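PDB 1H2B: alcohol dehydrogenase from Aeropyrum pernix, which probably catalyses the NAD+-dependent oxidation of alcohols to aldehydes or ketones, and the reverse reduction, at an active-site zinc ion. Local coordinates for residues B[21-24]-B[28-31]; B[56-61]-B[345-350]; B[63-68]-B[284-289]. All blocks are in the same frame, centred on the assembly; numbering follows the deposited sequence.

Contact 1. Residues B[21-24]-B[28-31]; sequences LHEY and LRIE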
loop_
_atom_site.group_PDB
_atom_site.type_symbol
_atom_site.label_atom_id
_atom_site.label_comp_id
_atom_site.label_asym_id
_atom_site.label_seq_id
_atom_site.Cartn_x
_atom_site.Cartn_y
_atom_site.Cartn_z
ATOM N N LEU B 21 17.623 -31.845 22.753
ATOM C CA LEU B 21 16.907 -32.837 21.974
ATOM C C LEU B 21 17.925 -33.823 21.414
ATOM O O LEU B 21 18.737 -33.450 20.580
ATOM C CB LEU B 21 16.146 -32.160 20.819
ATOM C CG LEU B 21 15.124 -32.974 20.024
ATOM C CD1 LEU B 21 14.293 -32.004 19.217
ATOM C CD2 LEU B 21 15.759 -33.993 19.085
ATOM N N HIS B 22 17.864 -35.074 21.884
ATOM C CA HIS B 22 18.664 -36.177 21.328
ATOM C C HIS B 22 17.848 -37.090 20.440
ATOM O O HIS B 22 18.348 -37.590 19.446
ATOM C CB HIS B 22 19.258 -37.046 22.434
ATOM C CG HIS B 22 20.387 -36.408 23.173
ATOM N ND1 HIS B 22 21.701 -36.784 22.994
ATOM C CD2 HIS B 22 20.399 -35.422 24.103
ATOM C CE1 HIS B 22 22.471 -36.070 23.794
ATOM N NE2 HIS B 22 21.708 -35.232 24.473
ATOM N N GLU B 23 16.596 -37.314 20.820
ATOM C CA GLU B 23 15.704 -38.179 20.075
ATOM C C GLU B 23 14.310 -37.585 20.072
ATOM O O GLU B 23 13.837 -37.110 21.111
ATOM C CB GLU B 23 15.621 -39.573 20.722
ATOM C CG GLU B 23 16.924 -40.134 21.264
ATOM C CD GLU B 23 16.712 -41.246 22.277
ATOM O OE1 GLU B 23 17.109 -41.076 23.455
ATOM O OE2 GLU B 23 16.155 -42.297 21.887
ATOM N N TYR B 24 13.657 -37.688 18.923
ATOM C CA TYR B 24 12.269 -37.256 18.759
ATOM C C TYR B 24 11.317 -38.127 19.562
ATOM O O TYR B 24 11.597 -39.316 19.786
ATOM C CB TYR B 24 11.895 -37.224 17.283
ATOM C CG TYR B 24 12.747 -36.248 16.507
ATOM C CD1 TYR B 24 13.662 -36.669 15.552
ATOM C CD2 TYR B 24 12.662 -34.871 16.765
ATOM C CE1 TYR B 24 14.456 -35.752 14.847
ATOM C CE2 TYR B 24 13.435 -33.975 16.088
ATOM C CZ TYR B 24 14.333 -34.385 15.134
ATOM O OH TYR B 24 15.095 -33.462 14.460
ATOM N N LEU B 28 13.215 -34.033 26.646
ATOM C CA LEU B 28 14.543 -33.441 26.455
ATOM C C LEU B 28 15.462 -33.921 27.578
ATOM O O LEU B 28 15.004 -34.247 28.690
ATOM C CB LEU B 28 14.474 -31.907 26.469
ATOM C CG LEU B 28 13.539 -31.366 25.387
ATOM C CD1 LEU B 28 13.317 -29.840 25.664
ATOM C CD2 LEU B 28 14.038 -31.613 23.960
ATOM N N ARG B 29 16.755 -33.957 27.274
ATOM C CA ARG B 29 17.752 -34.328 28.266
ATOM C C ARG B 29 18.380 -33.092 28.907
ATOM O O ARG B 29 18.831 -32.176 28.198
ATOM C CB ARG B 29 18.789 -35.263 27.632
ATOM C CG ARG B 29 18.166 -36.643 27.383
ATOM C CD ARG B 29 18.501 -37.313 26.068
ATOM N NE ARG B 29 19.858 -37.845 26.087
ATOM C CZ ARG B 29 20.272 -38.933 25.439
ATOM N NH1 ARG B 29 19.450 -39.662 24.693
ATOM N NH2 ARG B 29 21.539 -39.291 25.540
ATOM N N ILE B 30 18.336 -33.023 30.231
ATOM C CA ILE B 30 18.956 -31.916 30.943
ATOM C C ILE B 30 20.365 -32.389 31.265
ATOM O O ILE B 30 20.527 -33.374 31.994
ATOM C CB ILE B 30 18.165 -31.530 32.223
ATOM C CG1 ILE B 30 16.724 -31.100 31.872
ATOM C CG2 ILE B 30 18.887 -30.442 32.984
ATOM C CD1 ILE B 30 15.741 -31.265 33.016
ATOM N N GLU B 31 21.384 -31.738 30.696
ATOM C CA GLU B 31 22.751 -32.253 30.810
ATOM C C GLU B 31 23.769 -31.145 30.680
ATOM O O GLU B 31 23.426 -30.030 30.309
ATOM C CB GLU B 31 23.012 -33.285 29.733
ATOM C CG GLU B 31 22.868 -32.796 28.308
ATOM C CD GLU B 31 22.577 -33.908 27.343
ATOM O OE1 GLU B 31 22.405 -35.059 27.792
ATOM O OE2 GLU B 31 22.515 -33.640 26.128
#
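The guanidinium of Arg-29 lies flat over one face of the His-22 ring, the centres 3.6 Å apart and the planes only 11° from parallel. This is the close-packed part: Arg-29 NE sits 3.2 Å from His-22 CD2, near the rim of the imidazole. At the ring edge NE2 points almost straight at Glu-31 OE2, with the carboxylate turned roughly perpendicular to the ring. The modelled bond is a very short 2.4 Å, so its exact length is doubtful. A chi1 of 60° sets Glu-31 CG between its backbone N and carbonyl carbon and brings the carboxylate up to the histidine. The two segments belong to a β-hairpin, strand 17-21 running antiparallel to strand 29-32, and these side chains gather beside its turn. With an alanine in place of His-22, the Arg-29 guanidinium would probably lose the surface it rests on and Glu-31 its NE2 partner. Below the polar layer, Leu-28 CD2 touches Leu-21 CB at 3.8 Å, and Leu-28 continues onto Ile-339 and Leu-343 of helix 339-347. The solvent side is sparser: there exposed Glu-23 reaches in through OE1 to Arg-29 NH1, a 3.0 Å salt bridge at the edge of the guanidinium.

Contact 2. Residues B[56-61]-B[345-350]; sequences TDLHLV and RLEKGE. With NAJ (nicotinamide-adenine-dinucleotide (acidic form)), chain I; OCA (octanoic acid (caprylic acid)), chain H.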
loop_
_atom_site.group_PDB
_atom_site.type_symbol
_atom_site.label_atom_id
_atom_site.label_comp_id
_atom_site.label_asym_id
_atom_site.label_seq_id
_atom_site.Cartn_x
_atom_site.Cartn_y
_atom_site.Cartn_z
ATOM N N THR B 56 5.942 -24.403 19.271
ATOM C CA THR B 56 6.885 -24.941 18.316
ATOM C C THR B 56 7.840 -25.941 18.942
ATOM O O THR B 56 8.319 -26.842 18.233
ATOM C CB THR B 56 7.669 -23.800 17.692
ATOM O OG1 THR B 56 6.792 -23.133 16.779
ATOM C CG2 THR B 56 8.880 -24.331 16.863
ATOM N N ASP B 57 8.129 -25.758 20.226
ATOM C CA ASP B 57 8.992 -26.734 20.939
ATOM C C ASP B 57 8.359 -28.112 21.034
ATOM O O ASP B 57 9.080 -29.121 20.901
ATOM C CB ASP B 57 9.424 -26.174 22.283
ATOM C CG ASP B 57 10.247 -24.930 22.091
ATOM O OD1 ASP B 57 10.062 -23.927 22.821
ATOM O OD2 ASP B 57 11.071 -24.922 21.160
ATOM N N LEU B 58 7.037 -28.169 21.178
ATOM C CA LEU B 58 6.360 -29.463 21.101
ATOM C C LEU B 58 6.440 -30.043 19.700
ATOM O O LEU B 58 6.729 -31.235 19.511
ATOM C CB LEU B 58 4.907 -29.322 21.527
ATOM C CG LEU B 58 4.615 -28.903 22.961
ATOM C CD1 LEU B 58 3.169 -28.499 23.050
ATOM C CD2 LEU B 58 4.886 -30.135 23.834
ATOM N N HIS B 59 6.189 -29.211 18.693
ATOM C CA HIS B 59 6.353 -29.640 17.319
ATOM C C HIS B 59 7.772 -30.143 17.055
ATOM O O HIS B 59 7.941 -31.146 16.369
ATOM C CB HIS B 59 5.986 -28.533 16.306
ATOM C CG HIS B 59 4.571 -28.015 16.407
ATOM N ND1 HIS B 59 3.484 -28.802 16.728
ATOM C CD2 HIS B 59 4.080 -26.773 16.201
ATOM C CE1 HIS B 59 2.391 -28.054 16.747
ATOM N NE2 HIS B 59 2.720 -26.830 16.384
ATOM N N LEU B 60 8.796 -29.471 17.622
ATOM C CA LEU B 60 10.181 -29.892 17.410
ATOM C C LEU B 60 10.406 -31.281 17.993
ATOM O O LEU B 60 10.943 -32.149 17.301
ATOM C CB LEU B 60 11.154 -28.901 18.074
ATOM C CG LEU B 60 11.400 -27.669 17.172
ATOM C CD1 LEU B 60 12.030 -26.569 18.006
ATOM C CD2 LEU B 60 12.203 -27.936 15.920
ATOM N N VAL B 61 10.007 -31.456 19.243
ATOM C CA VAL B 61 10.189 -32.747 19.916
ATOM C C VAL B 61 9.426 -33.847 19.144
ATOM O O VAL B 61 9.923 -34.988 19.003
ATOM C CB VAL B 61 9.765 -32.676 21.372
ATOM C CG1 VAL B 61 9.772 -34.080 22.011
ATOM C CG2 VAL B 61 10.728 -31.802 22.146
ATOM N N ARG B 345 2.418 -29.841 30.243
ATOM C CA ARG B 345 1.289 -28.946 30.527
ATOM C C ARG B 345 0.854 -28.218 29.253
ATOM O O ARG B 345 -0.332 -28.102 28.954
ATOM C CB ARG B 345 1.664 -27.931 31.590
ATOM C CG ARG B 345 1.902 -28.591 32.986
ATOM C CD ARG B 345 2.263 -27.629 34.069
ATOM N NE ARG B 345 1.388 -26.457 34.053
ATOM C CZ ARG B 345 1.816 -25.199 33.974
ATOM N NH1 ARG B 345 3.125 -24.922 33.936
ATOM N NH2 ARG B 345 0.931 -24.212 33.938
ATOM N N LEU B 346 1.841 -27.741 28.506
ATOM C CA LEU B 346 1.511 -27.010 27.263
ATOM C C LEU B 346 0.742 -27.878 26.291
ATOM O O LEU B 346 -0.236 -27.417 25.691
ATOM C CB LEU B 346 2.778 -26.418 26.602
ATOM C CG LEU B 346 2.529 -25.431 25.439
ATOM C CD1 LEU B 346 1.803 -24.182 25.852
ATOM C CD2 LEU B 346 3.926 -25.056 24.894
ATOM N N GLU B 347 1.160 -29.138 26.120
ATOM C CA GLU B 347 0.478 -30.060 25.208
ATOM C C GLU B 347 -0.979 -30.235 25.646
ATOM O O GLU B 347 -1.866 -30.412 24.789
ATOM C CB GLU B 347 1.215 -31.408 25.189
ATOM C CG GLU B 347 0.561 -32.528 24.388
ATOM C CD GLU B 347 0.532 -32.270 22.899
ATOM O OE1 GLU B 347 1.356 -31.458 22.392
ATOM O OE2 GLU B 347 -0.316 -32.888 22.225
ATOM N N LYS B 348 -1.210 -30.160 26.961
ATOM C CA LYS B 348 -2.568 -30.345 27.531
ATOM C C LYS B 348 -3.409 -29.084 27.631
ATOM O O LYS B 348 -4.570 -29.119 28.081
ATOM C CB LYS B 348 -2.520 -31.038 28.904
ATOM C CG LYS B 348 -1.896 -32.423 28.864
ATOM C CD LYS B 348 -1.656 -32.930 30.286
ATOM C CE LYS B 348 -2.735 -33.913 30.703
ATOM N NZ LYS B 348 -3.112 -33.771 32.150
ATOM N N GLY B 349 -2.847 -27.952 27.201
ATOM C CA GLY B 349 -3.593 -26.718 27.217
ATOM C C GLY B 349 -3.682 -26.119 28.609
ATOM O O GLY B 349 -4.571 -25.308 28.873
ATOM N N GLU B 350 -2.725 -26.473 29.472
ATOM C CA GLU B 350 -2.712 -26.027 30.866
ATOM C C GLU B 350 -1.778 -24.882 31.218
ATOM O O GLU B 350 -1.516 -24.637 32.403
ATOM C CB GLU B 350 -2.422 -27.206 31.802
ATOM C CG GLU B 350 -3.375 -28.367 31.579
ATOM C CD GLU B 350 -3.183 -29.511 32.555
ATOM O OE1 GLU B 350 -2.077 -29.660 33.147
ATOM O OE2 GLU B 350 -4.162 -30.276 32.706
HETATM P PA NAJ I . -0.247 -22.377 22.692
HETATM O O1A NAJ I . -0.264 -23.854 22.968
HETATM O O2A NAJ I . 0.212 -21.409 23.795
HETATM O O5B NAJ I . -1.699 -21.815 22.337
HETATM C C5B NAJ I . -2.629 -22.547 21.526
HETATM C C4B NAJ I . -3.989 -22.037 21.971
HETATM O O4B NAJ I . -4.958 -22.578 21.051
HETATM C C3B NAJ I . -4.366 -22.440 23.396
HETATM O O3B NAJ I . -4.849 -21.322 24.158
HETATM C C2B NAJ I . -5.438 -23.474 23.082
HETATM O O2B NAJ I . -6.385 -23.673 24.143
HETATM C C1B NAJ I . -6.105 -22.941 21.807
HETATM N N9A NAJ I . -6.848 -23.936 21.035
HETATM C C8A NAJ I . -6.621 -25.308 20.860
HETATM N N7A NAJ I . -7.563 -25.814 20.019
HETATM C C5A NAJ I . -8.392 -24.789 19.664
HETATM C C6A NAJ I . -9.499 -24.706 18.856
HETATM N N6A NAJ I . -10.034 -25.769 18.240
HETATM N N1A NAJ I . -10.070 -23.477 18.654
HETATM C C2A NAJ I . -9.614 -22.337 19.292
HETATM N N3A NAJ I . -8.540 -22.435 20.106
HETATM C C4A NAJ I . -7.945 -23.644 20.289
HETATM O O3 NAJ I . 0.615 -22.190 21.370
HETATM P PN NAJ I . 1.575 -20.965 20.940
HETATM O O1N NAJ I . 2.919 -21.170 21.467
HETATM O O2N NAJ I . 0.876 -19.688 21.184
HETATM O O5D NAJ I . 1.702 -21.283 19.371
HETATM C C5D NAJ I . 0.534 -21.140 18.565
HETATM C C4D NAJ I . 0.794 -21.749 17.197
HETATM O O4D NAJ I . 1.683 -20.870 16.486
HETATM C C3D NAJ I . 1.517 -23.095 17.241
HETATM O O3D NAJ I . 1.146 -23.838 16.065
HETATM C C2D NAJ I . 2.995 -22.693 17.137
HETATM O O2D NAJ I . 3.860 -23.697 16.686
HETATM C C1D NAJ I . 2.842 -21.568 16.098
HETATM N N1N NAJ I . 3.942 -20.618 15.931
HETATM C C2N NAJ I . 4.038 -20.023 14.708
HETATM C C3N NAJ I . 5.011 -19.063 14.486
HETATM C C7N NAJ I . 5.147 -18.461 13.126
HETATM O O7N NAJ I . 6.176 -17.608 12.985
HETATM N N7N NAJ I . 4.307 -18.651 12.104
HETATM C C4N NAJ I . 5.920 -18.646 15.513
HETATM C C5N NAJ I . 5.645 -19.178 16.805
HETATM C C6N NAJ I . 4.699 -20.168 16.990
HETATM C C1 OCA H . 8.777 -20.307 15.800
HETATM C C2 OCA H . 8.660 -20.998 14.433
HETATM C C3 OCA H . 9.672 -20.411 13.434
HETATM C C4 OCA H . 9.908 -21.257 12.193
HETATM C C5 OCA H . 11.057 -20.654 11.385
HETATM C C6 OCA H . 11.190 -21.326 10.020
HETATM C C7 OCA H . 12.252 -20.693 9.129
HETATM C C8 OCA H . 12.302 -21.438 7.807
HETATM O O1 OCA H . 8.159 -20.771 16.798
HETATM O O2 OCA H . 9.457 -19.267 15.921
#
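The flat carboxylate of Glu-347 meets Leu-58 through one oxygen, OE1 lying 3.5 Å from Leu-58 CD1, while the other important flat group, the imidazole of His-59, turns its edge to the coenzyme. There NAJ O3D lies in the ring plane, 3.4 Å from His-59 NE2, a weak but fairly straight hydrogen bond, and NAJ O2D approaches CD2 at the same edge. The rings of His-55 and Tyr-286 also meet this imidazole, each inclined to it. Only van der Waals contacts join the two segments: Leu-58 CD1 fits between Leu-346, whose CG is 3.9 Å away, and the carboxylate end of the exposed Glu-347, which edges the patch. Leu-346 has CG anti to its backbone N (chi1 -170°), a rotamer that sets CG against Leu-58 and lets CD1 come within 3.6 Å of pyrophosphate oxygen O1A of NAJ. The leucine pair joins the two helices, and Leu-346 alone of the two also backs the coenzyme. Helix 339-347 then ends in a Schellman motif at Gly-349, closed by Glu-350 N to Arg-345 O and Gly-349 N to Leu-346 O. On helix 55-61, Thr-56 OG1 donates to O1 of the octanoic acid at 2.7 Å and accepts from NAJ O2D at 3.0 Å; it also bonds Tyr-286 OH. The threonine hydroxyl, the two ribose hydroxyls and, through a weak last link, His-59 are consistent with the proton relay known from zinc-dependent alcohol dehydrogenases, set here beside the zinc of Cys-54, His-79 and Asp-168.

Contact 3. Residues B[63-68]-B[284-289]; sequences GMWHEL and VGYGGE. With NAJ (nicotinamide-adenine-dinucleotide (acidic form)), chain I; OCA (octanoic acid (caprylic acid)), chain H.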
loop_
_atom_site.group_PDB
_atom_site.type_symbol
_atom_site.label_atom_id
_atom_site.label_comp_id
_atom_site.label_asym_id
_atom_site.label_seq_id
_atom_site.Cartn_x
_atom_site.Cartn_y
_atom_site.Cartn_z
ATOM N N GLY B 63 9.142 -34.098 16.025
ATOM C CA GLY B 63 9.824 -34.322 14.771
ATOM C C GLY B 63 9.265 -33.620 13.548
ATOM O O GLY B 63 9.682 -33.895 12.430
ATOM N N MET B 64 8.364 -32.656 13.759
ATOM C CA MET B 64 7.699 -31.970 12.654
ATOM C C MET B 64 8.641 -31.187 11.721
ATOM O O MET B 64 8.339 -30.971 10.528
ATOM C CB MET B 64 6.590 -31.071 13.220
ATOM C CG MET B 64 5.484 -30.730 12.246
ATOM S SD MET B 64 4.365 -29.489 12.848
ATOM C CE MET B 64 3.254 -30.469 13.860
ATOM N N TRP B 65 9.784 -30.762 12.256
ATOM C CA TRP B 65 10.718 -29.919 11.519
ATOM C C TRP B 65 11.935 -30.658 10.955
ATOM O O TRP B 65 12.738 -30.058 10.234
ATOM C CB TRP B 65 11.212 -28.775 12.392
ATOM C CG TRP B 65 10.203 -27.696 12.594
ATOM C CD1 TRP B 65 9.413 -27.523 13.684
ATOM C CD2 TRP B 65 9.866 -26.654 11.681
ATOM N NE1 TRP B 65 8.617 -26.414 13.532
ATOM C CE2 TRP B 65 8.879 -25.860 12.304
ATOM C CE3 TRP B 65 10.314 -26.294 10.410
ATOM C CZ2 TRP B 65 8.321 -24.742 11.704
ATOM C CZ3 TRP B 65 9.760 -25.152 9.802
ATOM C CH2 TRP B 65 8.772 -24.397 10.462
ATOM N N HIS B 66 12.055 -31.941 11.291
ATOM C CA HIS B 66 13.177 -32.778 10.853
ATOM C C HIS B 66 13.350 -32.709 9.324
ATOM O O HIS B 66 14.380 -32.235 8.820
ATOM C CB HIS B 66 12.956 -34.218 11.339
ATOM C CG HIS B 66 14.114 -35.145 11.096
ATOM N ND1 HIS B 66 15.390 -34.704 10.802
ATOM C CD2 HIS B 66 14.183 -36.499 11.116
ATOM C CE1 HIS B 66 16.186 -35.746 10.635
ATOM N NE2 HIS B 66 15.482 -36.846 10.828
ATOM N N GLU B 67 12.315 -33.128 8.598
ATOM C CA GLU B 67 12.298 -33.032 7.140
ATOM C C GLU B 67 12.793 -31.669 6.602
ATOM O O GLU B 67 13.690 -31.631 5.760
ATOM C CB GLU B 67 10.894 -33.379 6.615
ATOM C CG GLU B 67 10.669 -33.149 5.126
ATOM C CD GLU B 67 9.325 -33.673 4.650
ATOM O OE1 GLU B 67 8.280 -33.080 5.002
ATOM O OE2 GLU B 67 9.312 -34.682 3.916
ATOM N N LEU B 68 12.241 -30.563 7.108
ATOM C CA LEU B 68 12.536 -29.237 6.543
ATOM C C LEU B 68 13.888 -28.625 6.910
ATOM O O LEU B 68 14.494 -27.928 6.093
ATOM C CB LEU B 68 11.410 -28.229 6.835
ATOM C CG LEU B 68 10.078 -28.373 6.068
ATOM C CD1 LEU B 68 9.016 -27.468 6.672
ATOM C CD2 LEU B 68 10.233 -28.069 4.578
ATOM N N VAL B 284 -0.852 -18.386 11.205
ATOM C CA VAL B 284 0.318 -18.250 12.059
ATOM C C VAL B 284 0.631 -19.601 12.673
ATOM O O VAL B 284 1.770 -20.114 12.559
ATOM C CB VAL B 284 0.109 -17.209 13.182
ATOM C CG1 VAL B 284 1.383 -17.186 14.019
ATOM C CG2 VAL B 284 -0.192 -15.836 12.580
ATOM N N GLY B 285 -0.362 -20.187 13.337
ATOM C CA GLY B 285 -0.193 -21.577 13.802
ATOM C C GLY B 285 0.016 -22.536 12.632
ATOM O O GLY B 285 -0.443 -22.284 11.508
ATOM N N TYR B 286 0.620 -23.694 12.913
ATOM C CA TYR B 286 0.832 -24.676 11.846
ATOM C C TYR B 286 0.770 -26.091 12.429
ATOM O O TYR B 286 0.789 -26.292 13.639
ATOM C CB TYR B 286 2.155 -24.445 11.077
ATOM C CG TYR B 286 3.340 -24.518 11.968
ATOM C CD1 TYR B 286 3.933 -25.739 12.207
ATOM C CD2 TYR B 286 3.796 -23.398 12.685
ATOM C CE1 TYR B 286 4.996 -25.857 13.093
ATOM C CE2 TYR B 286 4.858 -23.507 13.555
ATOM C CZ TYR B 286 5.446 -24.756 13.751
ATOM O OH TYR B 286 6.461 -24.887 14.662
ATOM N N GLY B 287 0.648 -27.057 11.516
ATOM C CA GLY B 287 0.545 -28.483 11.861
ATOM C C GLY B 287 -0.508 -29.160 11.011
ATOM O O GLY B 287 -0.371 -30.341 10.637
ATOM N N GLY B 288 -1.550 -28.396 10.697
ATOM C CA GLY B 288 -2.726 -28.860 9.967
ATOM C C GLY B 288 -2.573 -28.624 8.471
ATOM O O GLY B 288 -1.671 -27.898 8.033
ATOM N N GLU B 289 -3.405 -29.257 7.669
ATOM C CA GLU B 289 -3.292 -29.054 6.232
ATOM C C GLU B 289 -4.442 -28.159 5.804
ATOM O O GLU B 289 -5.572 -28.423 6.143
ATOM C CB GLU B 289 -3.335 -30.396 5.492
ATOM C CG GLU B 289 -3.140 -30.199 3.992
ATOM C CD GLU B 289 -1.853 -30.801 3.434
ATOM O OE1 GLU B 289 -0.881 -31.039 4.203
ATOM O OE2 GLU B 289 -1.817 -31.034 2.205
HETATM P PA NAJ I . -0.247 -22.377 22.692
HETATM O O1A NAJ I . -0.264 -23.854 22.968
HETATM O O2A NAJ I . 0.212 -21.409 23.795
HETATM O O5B NAJ I . -1.699 -21.815 22.337
HETATM C C5B NAJ I . -2.629 -22.547 21.526
HETATM C C4B NAJ I . -3.989 -22.037 21.971
HETATM O O4B NAJ I . -4.958 -22.578 21.051
HETATM C C3B NAJ I . -4.366 -22.440 23.396
HETATM O O3B NAJ I . -4.849 -21.322 24.158
HETATM C C2B NAJ I . -5.438 -23.474 23.082
HETATM O O2B NAJ I . -6.385 -23.673 24.143
HETATM C C1B NAJ I . -6.105 -22.941 21.807
HETATM N N9A NAJ I . -6.848 -23.936 21.035
HETATM C C8A NAJ I . -6.621 -25.308 20.860
HETATM N N7A NAJ I . -7.563 -25.814 20.019
HETATM C C5A NAJ I . -8.392 -24.789 19.664
HETATM C C6A NAJ I . -9.499 -24.706 18.856
HETATM N N6A NAJ I . -10.034 -25.769 18.240
HETATM N N1A NAJ I . -10.070 -23.477 18.654
HETATM C C2A NAJ I . -9.614 -22.337 19.292
HETATM N N3A NAJ I . -8.540 -22.435 20.106
HETATM C C4A NAJ I . -7.945 -23.644 20.289
HETATM O O3 NAJ I . 0.615 -22.190 21.370
HETATM P PN NAJ I . 1.575 -20.965 20.940
HETATM O O1N NAJ I . 2.919 -21.170 21.467
HETATM O O2N NAJ I . 0.876 -19.688 21.184
HETATM O O5D NAJ I . 1.702 -21.283 19.371
HETATM C C5D NAJ I . 0.534 -21.140 18.565
HETATM C C4D NAJ I . 0.794 -21.749 17.197
HETATM O O4D NAJ I . 1.683 -20.870 16.486
HETATM C C3D NAJ I . 1.517 -23.095 17.241
HETATM O O3D NAJ I . 1.146 -23.838 16.065
HETATM C C2D NAJ I . 2.995 -22.693 17.137
HETATM O O2D NAJ I . 3.860 -23.697 16.686
HETATM C C1D NAJ I . 2.842 -21.568 16.098
HETATM N N1N NAJ I . 3.942 -20.618 15.931
HETATM C C2N NAJ I . 4.038 -20.023 14.708
HETATM C C3N NAJ I . 5.011 -19.063 14.486
HETATM C C7N NAJ I . 5.147 -18.461 13.126
HETATM O O7N NAJ I . 6.176 -17.608 12.985
HETATM N N7N NAJ I . 4.307 -18.651 12.104
HETATM C C4N NAJ I . 5.920 -18.646 15.513
HETATM C C5N NAJ I . 5.645 -19.178 16.805
HETATM C C6N NAJ I . 4.699 -20.168 16.990
HETATM C C1 OCA H . 8.777 -20.307 15.800
HETATM C C2 OCA H . 8.660 -20.998 14.433
HETATM C C3 OCA H . 9.672 -20.411 13.434
HETATM C C4 OCA H . 9.908 -21.257 12.193
HETATM C C5 OCA H . 11.057 -20.654 11.385
HETATM C C6 OCA H . 11.190 -21.326 10.020
HETATM C C7 OCA H . 12.252 -20.693 9.129
HETATM C C8 OCA H . 12.302 -21.438 7.807
HETATM O O1 OCA H . 8.159 -20.771 16.798
HETATM O O2 OCA H . 9.457 -19.267 15.921
#
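An aromatic contact bridges the interdomain cleft where Trp-65 and Met-64, from the turn between helices 55-61 and 66-69 of the catalytic domain, close on Tyr-286, in the loop that follows strand 279-283 of the Rossmann-type coenzyme domain. The two rings form an offset edge-to-face pair, the edge of the indole directed at the phenol face, with the tryptophan six-membered ring and the tyrosine ring 5.3 Å apart at their centroids and their planes at 75°. With chi1 at 59°, Tyr-286 CG stands between the backbone N and the carbonyl carbon, which carries the ring toward Trp-65 and Met-64. The indole also donates from NE1 to Tyr-286 OH at 2.9 Å. The hydroxyl lies in the indole plane, although the N-H points somewhat off line at 150°. This oxygen is gripped twice, since Thr-56 OG1 is its second and stronger partner. Met-64 adds a Met-aromatic contact from the side: SD reaches the edge of the Tyr-286 ring, 3.7 Å from CE1, and the methyl CE rests on Gly-287 CA. At the backbone angles of Gly-287 a β-carbon would press on the carbonyl oxygen of Tyr-286. Both partners also line bound molecules. Trp-65 CH2 touches C4 of the octanoic acid at 3.8 Å, whereas the Tyr-286 backbone N donates to NAJ O3D at 3.2 Å. The carboxamide N7N of NAJ donates to Val-284 O at 3.0 Å. Around the contact, Trp-65 packs on Thr-56 and Leu-60 of helix 55-61, and Val-284 on helix 166-181. Ile-295 of the second subunit covers Met-64 and Trp-65, and at Glu-289 the start of strand 289-293 pairs antiparallel with a strand of that subunit, carrying the sheet across the interface.

In the fold
The three contacts form a triangle with contact 2 at its nearly right-angled corner: centres of contacts 1 and 2 are about 15 Å apart, those of 2 and 3 about 13 Å, and those of 1 and 3 about 19 Å. Contact 1 closes locally before the others open; contact 3 is nested within the long loop that contact 2 closes. Helix 55-61 is the common element. The hairpin packs on it through Tyr-24 and Leu-28, and helix 66-69 follows it directly, His-59 O lying 3.0 Å from Met-64 N. Contacts 2 and 3 share the coenzyme and octanoic acid, so catalytic-domain helices and the Rossmann-type domain meet around one active-site cleft.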